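Local coordinates for hypothetical protein PAE2307 (Pyrobaculum aerophilum, PDB 1WVQ) that carries a phosphorylated histidine and probably acts as an adenosine-specific kinase, at residues Lys7-Asp12 with Glu130-Val135; Glu37-Ser42 with Val46-Ala51; Ala51-Ser56 with Asp76-Ile81; Arg71-Asp76 with Val88-Asn93. One frame throughout, in Å; residues are numbered along the deposited sequence.

Contact 1. Residues Lys7-Asp12 with Glu130-Val135; sequences KFELID and ERRGVV
Strands 7-13 and 131-139 are the two outer strands of a three-stranded antiparallel sheet, and F8 and E9 on the first meet V135 and R132 on the second across the intervening strand 120-128. E9 and R132 form an end-on salt bridge: R132 offers NH1 and NH2, one to each oxygen of the E9 carboxylate. NH1 to OE2 of E9 is 2.8 Å and NH2 to OE1 of E9 is 3.0 Å, both nearly straight. Both oxygens lie close to the guanidinium plane, yet they are approached from above the carboxylate plane, because the two flat groups are turned 44° against each other. R132 gets there by a bend at its third torsion (chi3 64°), while E9 runs extended beyond CG. Each outer strand pairs its backbone with strand 120-128, and E9 and R132 reach over that middle strand with their side chains. R132 has further partners, E126 through NH1 and the I81 carbonyl through NE. With an alanine in place of E9, R132 NH1 and NH2 would probably lose their carboxylate oxygens and the buried guanidinium one of its counter-charges. Further along, CG2 of V135 meets the F8 ring at its edge, 3.7 Å from CE1 of F8. The same F8 ring packs edge-to-face on F8 of the second and third subunits.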
# COMPACT_ATOMS: atom_id res chain seq x y z
N LYS A 7 -25.71 -26.66 -4.67
CA LYS A 7 -26.96 -25.92 -4.49
C LYS A 7 -26.72 -24.43 -4.25
O LYS A 7 -25.88 -24.05 -3.44
CB LYS A 7 -27.73 -26.48 -3.30
CG LYS A 7 -28.57 -27.73 -3.61
CD LYS A 7 -27.83 -29.04 -3.37
CE LYS A 7 -28.76 -30.22 -3.65
NZ LYS A 7 -28.20 -31.55 -3.27
N PHE A 8 -27.46 -23.59 -4.97
CA PHE A 8 -27.34 -22.14 -4.83
C PHE A 8 -28.46 -21.57 -3.97
O PHE A 8 -29.63 -21.91 -4.14
CB PHE A 8 -27.35 -21.48 -6.21
CG PHE A 8 -26.19 -21.86 -7.06
CD1 PHE A 8 -24.90 -21.46 -6.72
CD2 PHE A 8 -26.37 -22.64 -8.20
CE1 PHE A 8 -23.82 -21.81 -7.50
CE2 PHE A 8 -25.28 -23.01 -8.99
CZ PHE A 8 -24.00 -22.60 -8.64
N GLU A 9 -28.08 -20.70 -3.03
CA GLU A 9 -28.99 -20.04 -2.10
C GLU A 9 -28.81 -18.52 -2.20
O GLU A 9 -27.71 -18.04 -2.48
CB GLU A 9 -28.65 -20.43 -0.66
CG GLU A 9 -29.48 -21.51 -0.01
CD GLU A 9 -29.03 -21.78 1.43
OE1 GLU A 9 -28.91 -20.81 2.22
OE2 GLU A 9 -28.79 -22.96 1.77
N LEU A 10 -29.88 -17.78 -1.94
CA LEU A 10 -29.84 -16.32 -1.95
C LEU A 10 -30.09 -15.81 -0.53
O LEU A 10 -31.05 -16.21 0.12
CB LEU A 10 -30.90 -15.73 -2.89
CG LEU A 10 -30.72 -15.86 -4.40
CD1 LEU A 10 -31.82 -15.07 -5.10
CD2 LEU A 10 -29.36 -15.32 -4.80
N ILE A 11 -29.21 -14.93 -0.05
CA ILE A 11 -29.36 -14.39 1.29
C ILE A 11 -29.62 -12.89 1.20
O ILE A 11 -28.83 -12.15 0.63
CB ILE A 11 -28.08 -14.61 2.13
CG1 ILE A 11 -27.78 -16.11 2.26
CG2 ILE A 11 -28.23 -13.96 3.49
CD1 ILE A 11 -28.84 -16.90 2.99
N ASP A 12 -30.74 -12.43 1.74
CA ASP A 12 -31.05 -11.02 1.69
C ASP A 12 -30.31 -10.33 2.83
O ASP A 12 -30.32 -10.80 3.96
CB ASP A 12 -32.54 -10.77 1.85
CG ASP A 12 -32.89 -9.30 1.74
OD1 ASP A 12 -32.74 -8.74 0.63
OD2 ASP A 12 -33.29 -8.70 2.76
N GLU A 130 -22.75 -28.60 5.55
CA GLU A 130 -21.95 -27.61 6.26
C GLU A 130 -20.68 -27.14 5.54
O GLU A 130 -19.69 -26.75 6.17
CB GLU A 130 -21.65 -28.13 7.68
CG GLU A 130 -22.92 -28.15 8.54
CD GLU A 130 -22.77 -28.79 9.90
OE1 GLU A 130 -21.64 -28.90 10.41
OE2 GLU A 130 -23.81 -29.18 10.48
N ARG A 131 -20.72 -27.18 4.21
CA ARG A 131 -19.61 -26.72 3.37
C ARG A 131 -20.20 -25.71 2.40
O ARG A 131 -20.77 -26.08 1.37
CB ARG A 131 -19.00 -27.89 2.60
CG ARG A 131 -18.37 -28.98 3.47
CD ARG A 131 -17.25 -28.44 4.35
NE ARG A 131 -16.21 -27.77 3.58
CZ ARG A 131 -15.37 -28.38 2.74
NH1 ARG A 131 -15.43 -29.69 2.56
NH2 ARG A 131 -14.45 -27.66 2.10
N ARG A 132 -20.07 -24.43 2.73
CA ARG A 132 -20.61 -23.34 1.92
C ARG A 132 -19.59 -22.27 1.54
O ARG A 132 -18.60 -22.06 2.23
CB ARG A 132 -21.77 -22.69 2.68
CG ARG A 132 -22.94 -23.63 2.95
CD ARG A 132 -23.76 -23.20 4.17
NE ARG A 132 -24.42 -21.91 4.00
CZ ARG A 132 -25.58 -21.73 3.37
NH1 ARG A 132 -26.22 -22.77 2.85
NH2 ARG A 132 -26.11 -20.52 3.27
N GLY A 133 -19.84 -21.60 0.42
CA GLY A 133 -18.95 -20.55 -0.04
C GLY A 133 -19.72 -19.48 -0.78
O GLY A 133 -20.81 -19.74 -1.31
N VAL A 134 -19.17 -18.28 -0.83
CA VAL A 134 -19.82 -17.17 -1.51
C VAL A 134 -19.52 -17.17 -3.01
O VAL A 134 -18.36 -17.13 -3.42
CB VAL A 134 -19.38 -15.81 -0.92
CG1 VAL A 134 -19.95 -14.66 -1.73
CG2 VAL A 134 -19.84 -15.71 0.53
N VAL A 135 -20.57 -17.22 -3.82
CA VAL A 135 -20.43 -17.21 -5.27
C VAL A 135 -20.32 -15.77 -5.75
O VAL A 135 -19.51 -15.47 -6.63
CB VAL A 135 -21.65 -17.87 -5.96
CG1 VAL A 135 -21.60 -17.64 -7.47
CG2 VAL A 135 -21.68 -19.36 -5.65

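Contact 2. Residues Glu37-Ser42 with Val46-Ala51; sequences EALVTS and VKFGIA
The carbonyl oxygen of E37 is gripped twice by T41, whose backbone N lies 3.1 Å and whose OG1 lies 2.6 Å from E37 O, the two donors arriving on opposite faces of the carbonyl plane. One residue on, the hydroxyl OG of S42 donates to A38 O at 2.6 Å, nearly along the C=O axis. These bonds lie at the C-terminal end of the helix, where L39 points toward the strand that follows and V40 flanks it. The principal receiver there is F48, whose ring faces L39: CB of L39 sits over one face, and its CD1 approaches CD2 of F48 to 3.7 Å. The ring is placed by a first torsion that sets CG between the backbone N and the carbonyl carbon (chi1 61°), which brings it to the helix. V40 comes to the far end of the same ring obliquely, CG1 standing 3.2 Å from CZ of F48, a tight approach. V46 adds a methyl beside the turn, its CG1 3.6 Å from L39 O. L39 also leans on V99 of helix 96-104 and I89 of the neighbouring strand, while E37 is held by K166 of neighbouring subunits. A helix that ends, turns within a few residues and lays its apolar side on the next strand is an alpha-beta hairpin, here helix 31-40 folding back onto strand 47-53 of the five-stranded antiparallel sheet.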
# COMPACT_ATOMS: atom_id res chain seq x y z
N GLU A 37 -9.49 -3.31 14.95
CA GLU A 37 -8.48 -2.26 15.00
C GLU A 37 -8.51 -1.35 13.78
O GLU A 37 -8.38 -0.13 13.90
CB GLU A 37 -7.10 -2.88 15.19
CG GLU A 37 -6.90 -3.46 16.58
CD GLU A 37 -5.50 -3.97 16.83
OE1 GLU A 37 -4.55 -3.31 16.37
OE2 GLU A 37 -5.35 -5.00 17.50
N ALA A 38 -8.68 -1.94 12.61
CA ALA A 38 -8.73 -1.17 11.37
C ALA A 38 -9.87 -0.16 11.44
O ALA A 38 -9.73 0.98 10.99
CB ALA A 38 -8.92 -2.11 10.19
N LEU A 39 -10.99 -0.57 12.01
CA LEU A 39 -12.15 0.30 12.11
C LEU A 39 -11.99 1.41 13.16
O LEU A 39 -12.14 2.58 12.84
CB LEU A 39 -13.41 -0.52 12.40
CG LEU A 39 -13.79 -1.51 11.29
CD1 LEU A 39 -14.84 -2.48 11.81
CD2 LEU A 39 -14.31 -0.76 10.07
N VAL A 40 -11.68 1.03 14.40
CA VAL A 40 -11.55 2.02 15.46
C VAL A 40 -10.44 3.05 15.27
O VAL A 40 -10.55 4.17 15.78
CB VAL A 40 -11.36 1.36 16.86
CG1 VAL A 40 -12.48 0.38 17.13
CG2 VAL A 40 -10.00 0.67 16.96
N THR A 41 -9.39 2.70 14.54
CA THR A 41 -8.28 3.63 14.31
C THR A 41 -8.45 4.45 13.04
O THR A 41 -7.61 5.30 12.73
CB THR A 41 -6.93 2.88 14.25
OG1 THR A 41 -6.93 1.95 13.16
CG2 THR A 41 -6.67 2.14 15.54
N SER A 42 -9.53 4.21 12.31
CA SER A 42 -9.79 4.94 11.07
C SER A 42 -10.60 6.21 11.26
O SER A 42 -10.31 7.22 10.63
CB SER A 42 -10.51 4.05 10.05
OG SER A 42 -9.63 3.11 9.46
N VAL A 46 -16.67 6.36 14.86
CA VAL A 46 -17.30 5.23 14.18
C VAL A 46 -18.01 4.27 15.13
O VAL A 46 -17.51 3.96 16.21
CB VAL A 46 -16.26 4.43 13.33
CG1 VAL A 46 -15.20 3.78 14.24
CG2 VAL A 46 -16.97 3.37 12.49
N LYS A 47 -19.19 3.83 14.72
CA LYS A 47 -19.95 2.85 15.48
C LYS A 47 -19.96 1.64 14.55
O LYS A 47 -20.17 1.78 13.35
CB LYS A 47 -21.38 3.33 15.75
CG LYS A 47 -21.44 4.53 16.68
CD LYS A 47 -20.75 4.24 18.01
CE LYS A 47 -20.82 5.44 18.96
NZ LYS A 47 -19.95 5.27 20.15
N PHE A 48 -19.73 0.45 15.10
CA PHE A 48 -19.65 -0.71 14.23
C PHE A 48 -19.90 -2.04 14.92
O PHE A 48 -19.92 -2.13 16.15
CB PHE A 48 -18.25 -0.77 13.61
CG PHE A 48 -17.17 -0.90 14.64
CD1 PHE A 48 -16.70 0.22 15.33
CD2 PHE A 48 -16.68 -2.15 15.00
CE1 PHE A 48 -15.78 0.10 16.36
CE2 PHE A 48 -15.76 -2.29 16.04
CZ PHE A 48 -15.31 -1.16 16.72
N GLY A 49 -20.05 -3.06 14.09
CA GLY A 49 -20.23 -4.42 14.55
C GLY A 49 -19.46 -5.23 13.53
O GLY A 49 -19.60 -5.00 12.33
N ILE A 50 -18.62 -6.15 13.99
CA ILE A 50 -17.86 -6.99 13.06
C ILE A 50 -17.96 -8.44 13.51
O ILE A 50 -17.83 -8.75 14.69
CB ILE A 50 -16.35 -6.53 12.96
CG1 ILE A 50 -15.58 -7.46 12.00
CG2 ILE A 50 -15.72 -6.46 14.34
CD1 ILE A 50 -14.97 -8.70 12.64
N ALA A 51 -18.25 -9.32 12.56
CA ALA A 51 -18.37 -10.75 12.84
C ALA A 51 -17.56 -11.52 11.80
O ALA A 51 -17.52 -11.14 10.63
CB ALA A 51 -19.83 -11.17 12.81

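Contact 3. Residues Ala51-Ser56 with Asp76-Ile81; sequences AFCEAS and DLCKKI
Both cysteines hold their sulfur beside the backbone N and anti to the carbonyl carbon, C53 at chi1 -68° and C78 at chi1 -85°, and this pair of rotations lets each sulfur reach the other segment. From the helix, SG of C78 comes to 3.5 Å from CB of A51, and it stands equally near the carbonyl oxygen of A51. From the strand, SG of C53 lies against the CB of C78 at 3.7 Å. The two sulfurs lie beside each other, and the contact is mostly apolar, the touch of C78 SG on A51 O being the exception. C78 gives the helix's side of the contact, fitting between A51 and C53, which are both directed toward the helix from the same side of the strand, with F52 between them turned to the other side. The CA atoms of C53 and C78 are 6.6 Å apart. The short strand and helix segments run nearly parallel, with 21° between their directions and axes 8.2 Å apart at closest. Just past the strand, A55 N and S56 OG bond the phosphoryl oxygens of the phosphorylated histidine at position 85. Around the contact, V61 of strand 60-65 and V88 of strand 87-92 touch C78, L77 packs on I11 and V13 of strand 7-13, and P143 of the second subunit packs on C53; helix 68-81 lies along strand 47-53, on one face of the sheet.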
# COMPACT_ATOMS: atom_id res chain seq x y z
N ALA A 51 -18.25 -9.32 12.56
CA ALA A 51 -18.37 -10.75 12.84
C ALA A 51 -17.56 -11.52 11.80
O ALA A 51 -17.52 -11.14 10.63
CB ALA A 51 -19.83 -11.17 12.81
N PHE A 52 -16.93 -12.60 12.24
CA PHE A 52 -16.09 -13.43 11.38
C PHE A 52 -16.39 -14.91 11.57
O PHE A 52 -16.47 -15.39 12.69
CB PHE A 52 -14.61 -13.15 11.69
CG PHE A 52 -13.65 -14.12 11.06
CD1 PHE A 52 -13.47 -14.15 9.68
CD2 PHE A 52 -12.89 -14.98 11.85
CE1 PHE A 52 -12.54 -15.01 9.10
CE2 PHE A 52 -11.96 -15.85 11.28
CZ PHE A 52 -11.78 -15.86 9.90
N CYS A 53 -16.56 -15.63 10.46
CA CYS A 53 -16.85 -17.06 10.51
C CYS A 53 -15.59 -17.91 10.58
O CYS A 53 -14.97 -18.19 9.56
CB CYS A 53 -17.67 -17.48 9.29
SG CYS A 53 -19.34 -16.82 9.26
N GLU A 54 -15.22 -18.32 11.79
CA GLU A 54 -14.06 -19.18 11.99
C GLU A 54 -14.45 -20.48 11.28
O GLU A 54 -15.49 -21.06 11.58
CB GLU A 54 -13.84 -19.41 13.48
CG GLU A 54 -12.81 -20.47 13.82
CD GLU A 54 -12.64 -20.65 15.32
OE1 GLU A 54 -13.64 -20.53 16.05
OE2 GLU A 54 -11.51 -20.93 15.76
N ALA A 55 -13.62 -20.94 10.34
CA ALA A 55 -13.95 -22.12 9.56
C ALA A 55 -13.44 -23.47 10.04
O ALA A 55 -13.74 -24.49 9.42
CB ALA A 55 -13.53 -21.90 8.11
N SER A 56 -12.67 -23.48 11.12
CA SER A 56 -12.15 -24.71 11.70
C SER A 56 -12.16 -24.54 13.22
O SER A 56 -12.74 -23.59 13.73
CB SER A 56 -10.74 -25.00 11.18
OG SER A 56 -9.84 -23.95 11.50
N ASP A 76 -25.84 -11.96 12.87
CA ASP A 76 -26.95 -12.60 12.18
C ASP A 76 -26.66 -12.87 10.71
O ASP A 76 -27.01 -13.93 10.19
CB ASP A 76 -28.23 -11.78 12.32
CG ASP A 76 -28.76 -11.77 13.75
OD1 ASP A 76 -28.37 -12.68 14.53
OD2 ASP A 76 -29.56 -10.88 14.10
N LEU A 77 -26.01 -11.93 10.03
CA LEU A 77 -25.71 -12.15 8.62
C LEU A 77 -24.69 -13.28 8.46
O LEU A 77 -24.77 -14.06 7.51
CB LEU A 77 -25.18 -10.87 7.96
CG LEU A 77 -25.04 -10.97 6.44
CD1 LEU A 77 -26.39 -11.32 5.82
CD2 LEU A 77 -24.52 -9.65 5.87
N CYS A 78 -23.73 -13.37 9.39
CA CYS A 78 -22.74 -14.44 9.33
C CYS A 78 -23.43 -15.79 9.49
O CYS A 78 -23.08 -16.76 8.82
CB CYS A 78 -21.68 -14.27 10.42
SG CYS A 78 -20.32 -13.16 9.96
N LYS A 79 -24.40 -15.86 10.39
CA LYS A 79 -25.14 -17.09 10.62
C LYS A 79 -25.96 -17.50 9.41
O LYS A 79 -26.10 -18.69 9.12
CB LYS A 79 -26.05 -16.94 11.84
CG LYS A 79 -25.30 -16.86 13.16
CD LYS A 79 -26.19 -16.43 14.32
CE LYS A 79 -27.23 -17.47 14.67
NZ LYS A 79 -28.07 -17.03 15.83
N LYS A 80 -26.51 -16.52 8.69
CA LYS A 80 -27.31 -16.81 7.51
C LYS A 80 -26.44 -17.23 6.32
O LYS A 80 -26.77 -18.19 5.61
CB LYS A 80 -28.16 -15.61 7.13
CG LYS A 80 -29.15 -15.18 8.20
CD LYS A 80 -30.13 -14.15 7.67
CE LYS A 80 -30.84 -13.43 8.82
NZ LYS A 80 -31.46 -14.38 9.79
N ILE A 81 -25.35 -16.51 6.10
CA ILE A 81 -24.45 -16.83 5.00
C ILE A 81 -23.83 -18.19 5.32
O ILE A 81 -23.72 -19.06 4.45
CB ILE A 81 -23.36 -15.74 4.83
CG1 ILE A 81 -24.00 -14.45 4.31
CG2 ILE A 81 -22.27 -16.22 3.88
CD1 ILE A 81 -23.02 -13.27 4.20

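Contact 4. Residues Arg71-Asp76 with Val88-Asn93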
# COMPACT_ATOMS: atom_id res chain seq x y z
N ARG A 71 -23.60 -5.05 16.18
CA ARG A 71 -22.98 -6.33 16.49
C ARG A 71 -23.92 -7.44 16.07
O ARG A 71 -23.52 -8.39 15.40
CB ARG A 71 -22.69 -6.45 18.00
CG ARG A 71 -22.05 -7.79 18.41
CD ARG A 71 -22.27 -8.12 19.89
NE ARG A 71 -21.62 -7.17 20.79
CZ ARG A 71 -20.32 -7.13 21.04
NH1 ARG A 71 -19.49 -8.00 20.47
NH2 ARG A 71 -19.83 -6.21 21.87
N ASN A 72 -25.19 -7.33 16.47
CA ASN A 72 -26.17 -8.36 16.14
C ASN A 72 -26.48 -8.48 14.66
O ASN A 72 -26.76 -9.57 14.17
CB ASN A 72 -27.44 -8.15 16.96
CG ASN A 72 -27.21 -8.38 18.43
OD1 ASN A 72 -26.52 -9.32 18.82
ND2 ASN A 72 -27.79 -7.52 19.27
N LEU A 73 -26.43 -7.36 13.95
CA LEU A 73 -26.68 -7.38 12.51
C LEU A 73 -25.55 -8.16 11.85
O LEU A 73 -25.79 -8.98 10.97
CB LEU A 73 -26.73 -5.95 11.96
CG LEU A 73 -28.10 -5.26 12.09
CD1 LEU A 73 -27.96 -3.78 11.84
CD2 LEU A 73 -29.07 -5.89 11.09
N ALA A 74 -24.32 -7.91 12.29
CA ALA A 74 -23.17 -8.61 11.73
C ALA A 74 -23.20 -10.11 12.04
O ALA A 74 -22.97 -10.93 11.16
CB ALA A 74 -21.87 -7.99 12.26
N ILE A 75 -23.49 -10.45 13.30
CA ILE A 75 -23.56 -11.84 13.70
C ILE A 75 -24.66 -12.57 12.94
O ILE A 75 -24.45 -13.67 12.42
CB ILE A 75 -23.86 -11.97 15.21
CG1 ILE A 75 -22.68 -11.45 16.02
CG2 ILE A 75 -24.14 -13.44 15.55
CD1 ILE A 75 -22.93 -11.41 17.53
N ASP A 76 -25.84 -11.96 12.87
CA ASP A 76 -26.95 -12.60 12.18
C ASP A 76 -26.66 -12.87 10.71
O ASP A 76 -27.01 -13.93 10.19
CB ASP A 76 -28.23 -11.78 12.32
CG ASP A 76 -28.76 -11.77 13.75
OD1 ASP A 76 -28.37 -12.68 14.53
OD2 ASP A 76 -29.56 -10.88 14.10
N VAL A 88 -18.32 -9.98 8.14
CA VAL A 88 -19.34 -8.97 7.89
C VAL A 88 -19.10 -7.78 8.81
O VAL A 88 -18.84 -7.96 10.00
CB VAL A 88 -20.77 -9.52 8.17
CG1 VAL A 88 -21.80 -8.41 7.98
CG2 VAL A 88 -21.07 -10.69 7.25
N ILE A 89 -19.20 -6.58 8.26
CA ILE A 89 -19.01 -5.36 9.02
C ILE A 89 -20.18 -4.42 8.75
O ILE A 89 -20.55 -4.20 7.60
CB ILE A 89 -17.72 -4.61 8.60
CG1 ILE A 89 -16.48 -5.46 8.89
CG2 ILE A 89 -17.63 -3.27 9.34
CD1 ILE A 89 -15.21 -4.91 8.26
N TYR A 90 -20.77 -3.89 9.81
CA TYR A 90 -21.83 -2.90 9.68
C TYR A 90 -21.28 -1.65 10.37
O TYR A 90 -20.77 -1.72 11.49
CB TYR A 90 -23.13 -3.34 10.38
CG TYR A 90 -24.03 -4.22 9.55
CD1 TYR A 90 -23.90 -5.61 9.57
CD2 TYR A 90 -25.05 -3.67 8.76
CE1 TYR A 90 -24.76 -6.43 8.84
CE2 TYR A 90 -25.91 -4.49 8.03
CZ TYR A 90 -25.77 -5.87 8.07
OH TYR A 90 -26.65 -6.68 7.40
N ILE A 91 -21.38 -0.51 9.69
CA ILE A 91 -20.87 0.74 10.23
C ILE A 91 -21.85 1.91 10.15
O ILE A 91 -22.63 2.03 9.21
CB ILE A 91 -19.58 1.21 9.52
CG1 ILE A 91 -19.77 1.17 8.00
CG2 ILE A 91 -18.39 0.38 9.98
CD1 ILE A 91 -18.64 1.84 7.24
N ARG A 92 -21.75 2.77 11.17
CA ARG A 92 -22.53 4.00 11.29
C ARG A 92 -21.50 5.07 11.64
O ARG A 92 -20.45 4.77 12.22
CB ARG A 92 -23.55 3.92 12.42
CG ARG A 92 -24.83 3.16 12.14
CD ARG A 92 -25.74 3.23 13.37
NE ARG A 92 -26.94 2.41 13.25
CZ ARG A 92 -28.01 2.72 12.52
NH1 ARG A 92 -28.06 3.85 11.83
NH2 ARG A 92 -29.05 1.88 12.49
N ASN A 93 -21.80 6.32 11.28
CA ASN A 93 -20.94 7.46 11.57
C ASN A 93 -19.58 7.37 10.90
O ASN A 93 -18.58 7.89 11.41
CB ASN A 93 -20.79 7.62 13.08
CG ASN A 93 -22.14 7.67 13.76
OD1 ASN A 93 -23.01 8.46 13.38
ND2 ASN A 93 -22.33 6.83 14.77
O HOH W 1 -27.79 -8.67 9.15
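L73 and Y90 meet by a CH-pi contact: CB of L73 lies over one face of the tyrosine ring, 3.8 Å from its centroid and only 14° off the ring normal. The ring is carried there by a first torsion that sets CG beside the backbone N and anti to the carbonyl carbon (chi1 -85°). The helix backbone also comes to the same ring, CE1 of Y90 lying 3.5 Å from L73 O, and the N of A74 approaches CD1 obliquely. A second, smaller apolar pair joins CB of A74 to CG1 of V88 at 4.3 Å. The same methyl is in van der Waals contact with the backbone, CB of A74 resting 3.8 Å from V88 O, and the short side chain lets the backbones come as near as 5.4 Å between the CA atoms of A74 and V88. Here helix 68-81 packs on the sheet through strand 87-92, the two short segments running almost antiparallel at 155°. Strands 60-65 and 87-92 are parallel, with strand 47-53 between them, and the helix joins them as a beta-alpha-beta crossover; A74 also touches A51 of strand 47-53. Among the polar links, a water donates to both L73 O, at 2.7 Å, and the hydroxyl of Y90, at 2.9 Å, joining ring end to helix. That hydroxyl also bonds P14 O. A phenylalanine here would probably leave P14 O and the water without this hydroxyl partner.

Contacts 2, 3 and 4 are built on one sheet. Contact 2 closes helix 31-40 on strand 47-53, and contacts 3 and 4 lay helix 68-81 on strands 47-53 and 87-92, where A51 O bonds V88 N at 2.9 Å. The two helices cover opposite faces, with L39 and F48 on one and A51 and A74 on the other. Contacts 3 and 4 share D76, with centres 12 Å apart, and A51 belongs to contacts 2 and 3, whose centres are about 17 Å apart. Contact 1 lies on the other sheet, about 12 Å from contact 3 between centres, and touches it at the end of helix 68-81. The phosphorylated histidine at position 85 lies beside contact 3.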